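Local structure of salmonella typhimurium DB7155 bacteriophage DET7 tailspike (Bacteriophage, 2V5I) at residues D25-T28 / L29-V33; A143-P146 / Q147-D151; F381-D384 / Q385-I389. The protein probably recognises and hydrolyses the O-antigen polysaccharide of Salmonella as the trimeric, beta-helical receptor-binding tailspike of phage Det7. All coordinates share one frame; numbering follows the deposited sequence. Where two conformers were deposited one is given.

Interaction 1: D25-T28 / L29-V33; sequences DYST and LQDAV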
loop_
_atom_site.group_PDB
_atom_site.type_symbol
_atom_site.label_atom_id
_atom_site.label_comp_id
_atom_site.label_asym_id
_atom_site.label_seq_id
_atom_site.Cartn_x
_atom_site.Cartn_y
_atom_site.Cartn_z
ATOM N N ASP A 25 -41.491 18.659 21.754
ATOM C CA ASP A 25 -42.206 18.931 23.001
ATOM C C ASP A 25 -41.783 20.230 23.663
ATOM O O ASP A 25 -42.317 20.569 24.721
ATOM C CB ASP A 25 -42.008 17.804 24.009
ATOM C CG ASP A 25 -42.770 16.540 23.661
ATOM O OD1 ASP A 25 -43.806 16.620 22.963
ATOM O OD2 ASP A 25 -42.347 15.454 24.120
ATOM N N TYR A 26 -40.836 20.967 23.064
ATOM C CA TYR A 26 -40.320 22.231 23.606
ATOM C C TYR A 26 -40.337 23.324 22.545
ATOM O O TYR A 26 -40.645 23.069 21.384
ATOM C CB TYR A 26 -38.886 22.057 24.142
ATOM C CG TYR A 26 -38.799 20.894 25.070
ATOM C CD1 TYR A 26 -38.669 19.618 24.577
ATOM C CD2 TYR A 26 -38.900 21.071 26.458
ATOM C CE1 TYR A 26 -38.645 18.533 25.403
ATOM C CE2 TYR A 26 -38.877 19.993 27.305
ATOM C CZ TYR A 26 -38.744 18.719 26.764
ATOM O OH TYR A 26 -38.713 17.664 27.627
ATOM N N SER A 27 -40.001 24.552 22.944
ATOM C CA SER A 27 -39.983 25.704 22.026
ATOM C C SER A 27 -38.618 26.421 21.978
ATOM O O SER A 27 -38.509 27.506 21.408
ATOM C CB SER A 27 -41.099 26.698 22.375
ATOM O OG SER A 27 -40.832 27.325 23.612
ATOM N N THR A 28 -37.598 25.823 22.596
ATOM C CA THR A 28 -36.211 26.211 22.329
ATOM C C THR A 28 -35.328 25.003 22.491
ATOM O O THR A 28 -35.633 24.128 23.308
ATOM C CB THR A 28 -35.696 27.330 23.246
ATOM O OG1 THR A 28 -35.584 26.860 24.594
ATOM C CG2 THR A 28 -36.610 28.552 23.170
ATOM N N LEU A 29 -34.235 24.949 21.731
ATOM C CA LEU A 29 -33.306 23.846 21.898
ATOM C C LEU A 29 -32.801 23.823 23.329
ATOM O O LEU A 29 -32.743 22.747 23.966
ATOM C CB LEU A 29 -32.189 23.948 20.880
ATOM C CG LEU A 29 -31.107 22.872 20.949
ATOM C CD1 LEU A 29 -31.742 21.495 20.828
ATOM C CD2 LEU A 29 -30.147 23.088 19.772
ATOM N N GLN A 30 -32.488 24.994 23.903
ATOM C CA GLN A 30 -32.075 25.046 25.322
ATOM C C GLN A 30 -33.102 24.416 26.272
ATOM O O GLN A 30 -32.730 23.660 27.183
ATOM C CB GLN A 30 -31.789 26.473 25.744
ATOM C CG GLN A 30 -31.346 26.603 27.161
ATOM C CD GLN A 30 -29.996 25.943 27.418
ATOM O OE1 GLN A 30 -28.945 26.514 27.063
ATOM N NE2 GLN A 30 -30.016 24.774 28.088
ATOM N N ASP A 31 -34.397 24.719 26.055
ATOM C CA ASP A 31 -35.423 24.147 26.907
ATOM C C ASP A 31 -35.387 22.614 26.859
ATOM O O ASP A 31 -35.527 21.925 27.880
ATOM C CB ASP A 31 -36.804 24.662 26.521
ATOM C CG ASP A 31 -37.045 26.130 26.953
ATOM O OD1 ASP A 31 -36.284 26.613 27.799
ATOM O OD2 ASP A 31 -37.984 26.783 26.406
ATOM N N ALA A 32 -35.220 22.048 25.655
ATOM C CA ALA A 32 -35.150 20.577 25.553
ATOM C C ALA A 32 -33.923 20.024 26.269
ATOM O O ALA A 32 -34.018 19.057 27.027
ATOM C CB ALA A 32 -35.140 20.166 24.079
ATOM N N VAL A 33 -32.786 20.655 26.033
ATOM C CA VAL A 33 -31.506 20.216 26.639
ATOM C C VAL A 33 -31.552 20.297 28.156
ATOM O O VAL A 33 -31.054 19.420 28.845
ATOM C CB VAL A 33 -30.299 20.992 26.064
ATOM C CG1 VAL A 33 -29.004 20.728 26.851
ATOM C CG2 VAL A 33 -30.098 20.554 24.631
HETATM O O HOH W 1 -40.149 24.888 25.855
#
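T28 and D31 meet at the first turn of helix 29-35, where T28 occupies the N-cap position. The capping bond runs from D31 N to T28 OG1 at 2.9 Å, with an N-H...O angle of 152°. T28 OG1 reaches this amide because it sits between its own backbone N and carbonyl carbon (chi1 68°), which leaves CG2 anti to the carbonyl carbon. The D31 side chain then crosses the threonine, placing its carboxylate next to the hydroxyl, yet the angles at OD1 and OD2 are too poor for a hydrogen bond. The backbone of T28 contributes as well, since its carbonyl O accepts A32 N at 3.2 Å and so opens the regular i to i+4 pattern of the helix.

The ring of Y26 lies over the backbone of the same turn. It is flat against A32, whose CA stands 3.7 Å from the ring centroid and only 12° off the normal, a CH-pi contact over the face. A32 CB lies nearer the ring's CD1 side, 3.6 Å from CD1 of Y26. The phenol OH continues past this contact to bond D35 of the same helix, which fixes the far end of the ring, while K15 of a second subunit packs on Y26. A water bridges the loop to the helix: it accepts from S27 N at 2.9 Å and donates to D31 OD2.

Together, the cap and the water leave two amides satisfied, D31 N by a side chain and S27 N by solvent, whereas T28 N is buried without a partner. The carboxylate of D31, close to the amino end of the helix, would probably interact favourably with its dipole.

Interaction 2: A143-P146 / Q147-D151; sequences ALLP and QNVKD
P146 and V149 pack against each other at the start of the short helix 147-150, with P146 as its N-cap residue, in an excursion of the chain between strands 85-92 and 156-161 of the beta-helix. The proline ring and the valine branch meet obliquely, V149 CG2 approaching P146 CG to 3.8 Å and also lying beside CD. On the same ring, N148 OD1 comes to 3.4 Å from P146 CB; chi1 of 63° puts its CG between the backbone N and carbonyl carbon and brings the amide over to the proline.

K150 runs back alongside the preceding residues. Bent at chi3 (-78°), its chain brings CE to 3.2 Å from L145 O, and NZ goes on to bond the carbonyl of E142. L145 and K150 both touch W135 of helix 132-137, while L145 and V149 both pack on P130, which joins this turn to the neighbouring parts of the excursion.

The carbonyl of P146 receives two amides, weakly from V149 N and more directly from K150 N, at 3.2 Å with an N-H...O angle of 168°. From the first residue of the helix, Q147 NE2 reaches D151 OD1, four residues on, at 3.0 Å, meeting it from above the carboxylate plane.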
loop_
_atom_site.group_PDB
_atom_site.type_symbol
_atom_site.label_atom_id
_atom_site.label_comp_id
_atom_site.label_asym_id
_atom_site.label_seq_id
_atom_site.Cartn_x
_atom_site.Cartn_y
_atom_site.Cartn_z
ATOM N N ALA A 143 -11.875 41.511 -10.094
ATOM C CA ALA A 143 -12.522 42.650 -10.768
ATOM C C ALA A 143 -13.855 42.321 -11.415
ATOM O O ALA A 143 -14.625 43.240 -11.729
ATOM C CB ALA A 143 -11.589 43.225 -11.821
ATOM N N LEU A 144 -14.150 41.037 -11.647
ATOM C CA LEU A 144 -15.363 40.636 -12.347
ATOM C C LEU A 144 -16.565 40.359 -11.450
ATOM O O LEU A 144 -17.679 40.163 -11.957
ATOM C CB LEU A 144 -15.088 39.385 -13.154
ATOM C CG LEU A 144 -14.112 39.621 -14.306
ATOM C CD1 LEU A 144 -13.886 38.323 -15.045
ATOM C CD2 LEU A 144 -14.645 40.703 -15.264
ATOM N N LEU A 145 -16.352 40.345 -10.140
ATOM C CA LEU A 145 -17.402 40.046 -9.194
ATOM C C LEU A 145 -17.804 41.269 -8.369
ATOM O O LEU A 145 -16.948 42.062 -7.953
ATOM C CB LEU A 145 -16.952 38.924 -8.241
ATOM C CG LEU A 145 -16.609 37.602 -8.898
ATOM C CD1 LEU A 145 -16.108 36.610 -7.846
ATOM C CD2 LEU A 145 -17.789 37.043 -9.623
ATOM N N PRO A 146 -19.109 41.418 -8.057
ATOM C CA PRO A 146 -19.520 42.557 -7.236
ATOM C C PRO A 146 -19.155 42.438 -5.767
ATOM O O PRO A 146 -18.901 41.340 -5.257
ATOM C CB PRO A 146 -21.035 42.617 -7.435
ATOM C CG PRO A 146 -21.421 41.245 -7.793
ATOM C CD PRO A 146 -20.228 40.535 -8.385
ATOM N N GLN A 147 -19.065 43.569 -5.085
ATOM C CA GLN A 147 -18.612 43.608 -3.704
ATOM C C GLN A 147 -19.458 42.726 -2.767
ATOM O O GLN A 147 -18.936 42.113 -1.852
ATOM C CB GLN A 147 -18.545 45.051 -3.192
ATOM C CG GLN A 147 -17.729 45.202 -1.929
ATOM C CD GLN A 147 -16.268 44.837 -2.164
ATOM O OE1 GLN A 147 -15.648 45.261 -3.147
ATOM N NE2 GLN A 147 -15.724 44.011 -1.282
ATOM N N ASN A 148 -20.765 42.668 -2.977
ATOM C CA ASN A 148 -21.592 41.853 -2.067
ATOM C C ASN A 148 -21.277 40.350 -2.172
ATOM O O ASN A 148 -21.518 39.623 -1.221
ATOM C CB ASN A 148 -23.077 42.079 -2.320
ATOM C CG ASN A 148 -23.494 41.646 -3.681
ATOM O OD1 ASN A 148 -23.048 42.219 -4.672
ATOM N ND2 ASN A 148 -24.351 40.599 -3.751
ATOM N N VAL A 149 -20.848 39.899 -3.342
ATOM C CA VAL A 149 -20.433 38.487 -3.508
ATOM C C VAL A 149 -19.140 38.308 -2.787
ATOM O O VAL A 149 -18.942 37.359 -2.034
ATOM C CB VAL A 149 -20.338 38.102 -4.974
ATOM C CG1 VAL A 149 -19.625 36.763 -5.207
ATOM C CG2 VAL A 149 -21.707 38.121 -5.607
ATOM N N LYS A 150 -18.231 39.254 -2.987
ATOM C CA LYS A 150 -16.937 39.169 -2.300
ATOM C C LYS A 150 -17.022 39.251 -0.777
ATOM O O LYS A 150 -16.181 38.682 -0.069
ATOM C CB LYS A 150 -15.988 40.265 -2.924
ATOM C CG LYS A 150 -15.752 40.005 -4.397
ATOM C CD LYS A 150 -14.618 40.855 -5.081
ATOM C CE LYS A 150 -15.079 42.234 -5.392
ATOM N NZ LYS A 150 -14.035 43.016 -6.134
ATOM N N ASP A 151 -18.046 39.894 -0.236
ATOM C CA ASP A 151 -18.204 40.069 1.209
ATOM C C ASP A 151 -18.986 38.912 1.888
ATOM O O ASP A 151 -19.095 38.862 3.117
ATOM C CB ASP A 151 -18.939 41.378 1.494
ATOM C CG ASP A 151 -18.093 42.611 1.208
ATOM O OD1 ASP A 151 -16.868 42.489 0.980
ATOM O OD2 ASP A 151 -18.685 43.713 1.233
#

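Interaction 3: F381-D384 / Q385-I389; sequences FDSD and QIIII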
loop_
_atom_site.group_PDB
_atom_site.type_symbol
_atom_site.label_atom_id
_atom_site.label_comp_id
_atom_site.label_asym_id
_atom_site.label_seq_id
_atom_site.Cartn_x
_atom_site.Cartn_y
_atom_site.Cartn_z
ATOM N N PHE A 381 1.768 24.234 -16.278
ATOM C CA PHE A 381 2.263 25.356 -15.490
ATOM C C PHE A 381 3.794 25.448 -15.579
ATOM O O PHE A 381 4.465 24.472 -15.892
ATOM C CB PHE A 381 1.901 25.207 -14.023
ATOM C CG PHE A 381 0.436 25.382 -13.716
ATOM C CD1 PHE A 381 -0.074 26.628 -13.421
ATOM C CD2 PHE A 381 -0.386 24.291 -13.584
ATOM C CE1 PHE A 381 -1.416 26.777 -13.083
ATOM C CE2 PHE A 381 -1.727 24.418 -13.253
ATOM C CZ PHE A 381 -2.242 25.653 -13.014
ATOM N N ASP A 382 4.355 26.623 -15.312
ATOM C CA ASP A 382 5.795 26.729 -15.217
ATOM C C ASP A 382 6.281 26.174 -13.866
ATOM O O ASP A 382 6.646 26.922 -12.939
ATOM C CB ASP A 382 6.219 28.187 -15.430
ATOM C CG ASP A 382 7.708 28.324 -15.648
ATOM O OD1 ASP A 382 8.357 27.323 -16.044
ATOM O OD2 ASP A 382 8.219 29.437 -15.421
ATOM N N SER A 383 6.263 24.844 -13.750
ATOM C CA SER A 383 6.561 24.161 -12.492
ATOM C C SER A 383 7.160 22.793 -12.802
ATOM O O SER A 383 6.906 22.216 -13.851
ATOM C CB SER A 383 5.283 23.943 -11.667
ATOM O OG SER A 383 5.562 23.269 -10.446
ATOM N N ASP A 384 7.983 22.304 -11.896
ATOM C CA ASP A 384 8.424 20.947 -11.973
ATOM C C ASP A 384 7.354 20.031 -11.392
ATOM O O ASP A 384 6.574 20.472 -10.561
ATOM C CB ASP A 384 9.718 20.788 -11.207
ATOM C CG ASP A 384 10.782 21.807 -11.661
ATOM O OD1 ASP A 384 10.932 22.011 -12.878
ATOM O OD2 ASP A 384 11.420 22.431 -10.792
ATOM N N GLN A 385 7.363 18.760 -11.765
ATOM C CA GLN A 385 6.343 17.815 -11.280
ATOM C C GLN A 385 6.584 17.388 -9.849
ATOM O O GLN A 385 5.616 17.206 -9.075
ATOM C CB GLN A 385 6.248 16.625 -12.203
ATOM C CG GLN A 385 5.706 16.986 -13.612
ATOM C CD GLN A 385 5.995 15.952 -14.673
ATOM O OE1 GLN A 385 5.876 14.749 -14.459
ATOM N NE2 GLN A 385 6.357 16.427 -15.847
ATOM N N ILE A 386 7.849 17.082 -9.521
ATOM C CA ILE A 386 8.224 16.564 -8.233
ATOM C C ILE A 386 9.375 17.469 -7.754
ATOM O O ILE A 386 10.422 17.508 -8.392
ATOM C CB ILE A 386 8.705 15.095 -8.374
ATOM C CG1 ILE A 386 7.591 14.181 -8.928
ATOM C CG2 ILE A 386 9.260 14.580 -7.080
ATOM C CD1 ILE A 386 8.148 12.882 -9.580
ATOM N N ILE A 387 9.200 18.163 -6.636
ATOM C CA ILE A 387 10.174 19.128 -6.115
ATOM C C ILE A 387 10.498 18.752 -4.676
ATOM O O ILE A 387 9.590 18.538 -3.873
ATOM C CB ILE A 387 9.556 20.519 -6.112
ATOM C CG1 ILE A 387 9.253 20.954 -7.549
ATOM C CG2 ILE A 387 10.475 21.514 -5.359
ATOM C CD1 ILE A 387 7.995 21.850 -7.672
ATOM N N ILE A 388 11.790 18.580 -4.381
ATOM C CA ILE A 388 12.281 18.408 -3.032
ATOM C C ILE A 388 13.391 19.432 -2.878
ATOM O O ILE A 388 14.316 19.455 -3.666
ATOM C CB ILE A 388 12.833 16.986 -2.752
ATOM C CG1 ILE A 388 11.761 15.922 -3.050
ATOM C CG2 ILE A 388 13.330 16.884 -1.318
ATOM C CD1 ILE A 388 12.269 14.496 -2.920
ATOM N N ILE A 389 13.339 20.247 -1.823
ATOM C CA ILE A 389 14.295 21.360 -1.679
ATOM C C ILE A 389 15.575 20.973 -0.964
ATOM O O ILE A 389 16.660 21.297 -1.436
ATOM C CB ILE A 389 13.651 22.520 -0.894
ATOM C CG1 ILE A 389 12.430 23.037 -1.630
ATOM C CG2 ILE A 389 14.675 23.633 -0.626
ATOM C CD1 ILE A 389 12.691 23.613 -3.029
HETATM O O HOH W 2 6.515 19.795 -15.636
#
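The approach to strand 386-388, which belongs to one rung of the parallel beta-helix, is where D384 and I387 touch. The two side chains cross at about a right angle: I387 CG1 lies 3.7 Å from D384 CB, and I387 CD1 reaches back to the D384 carbonyl O at 3.5 Å. Chi1 of -64° sets CG1 beside the backbone N, and chi2 of 147°, off the staggered value, carries CD1 back to that carbonyl. There CD1 of I387 also meets S383 OG, at 4.0 Å. These contacts are apolar carbons against a methylene and oxygens, at van der Waals distance.

The polar groups are held elsewhere. D384 OD1 accepts from the backbone N of L410, so the carboxylate ties the loop to the segment leading into strand 412-414. Q385 is buried, and its NE2 bonds Q405. A water linking the loop donates to S383 O at 3.0 Å and takes a weak bond from Q385 NE2.

Backbone bonds from Q385 reach G358, M359 and L410, and I386 bonds V411 and S413. The chain is therefore bonded to the preceding and following turns as it enters the strand, with I386 and I388 packing on strands 393-398 and 412-414, as is typical of a parallel beta-helix.

How the interactions relate
Along the chain the three contacts come in series, interaction 1 first and interaction 3 last, and none touches another. Interaction 1 lies at helix 29-35, between strands 20-22 and 39-42, near the N-terminal end of the beta-helix. Interaction 2 belongs to the excursion between strands 85-92 and 156-161, and interaction 3 leads into strand 386-388, in a later turn. The centres of interactions 1 and 3 are 56 Å apart. Those of interactions 2 and 3 are 33 Å apart, with nearest atoms about 17 Å apart. They thus belong to different parts of an elongated tailspike: a helix near the N-terminal end, an insertion beside the beta-helix, and a strand of a later rung.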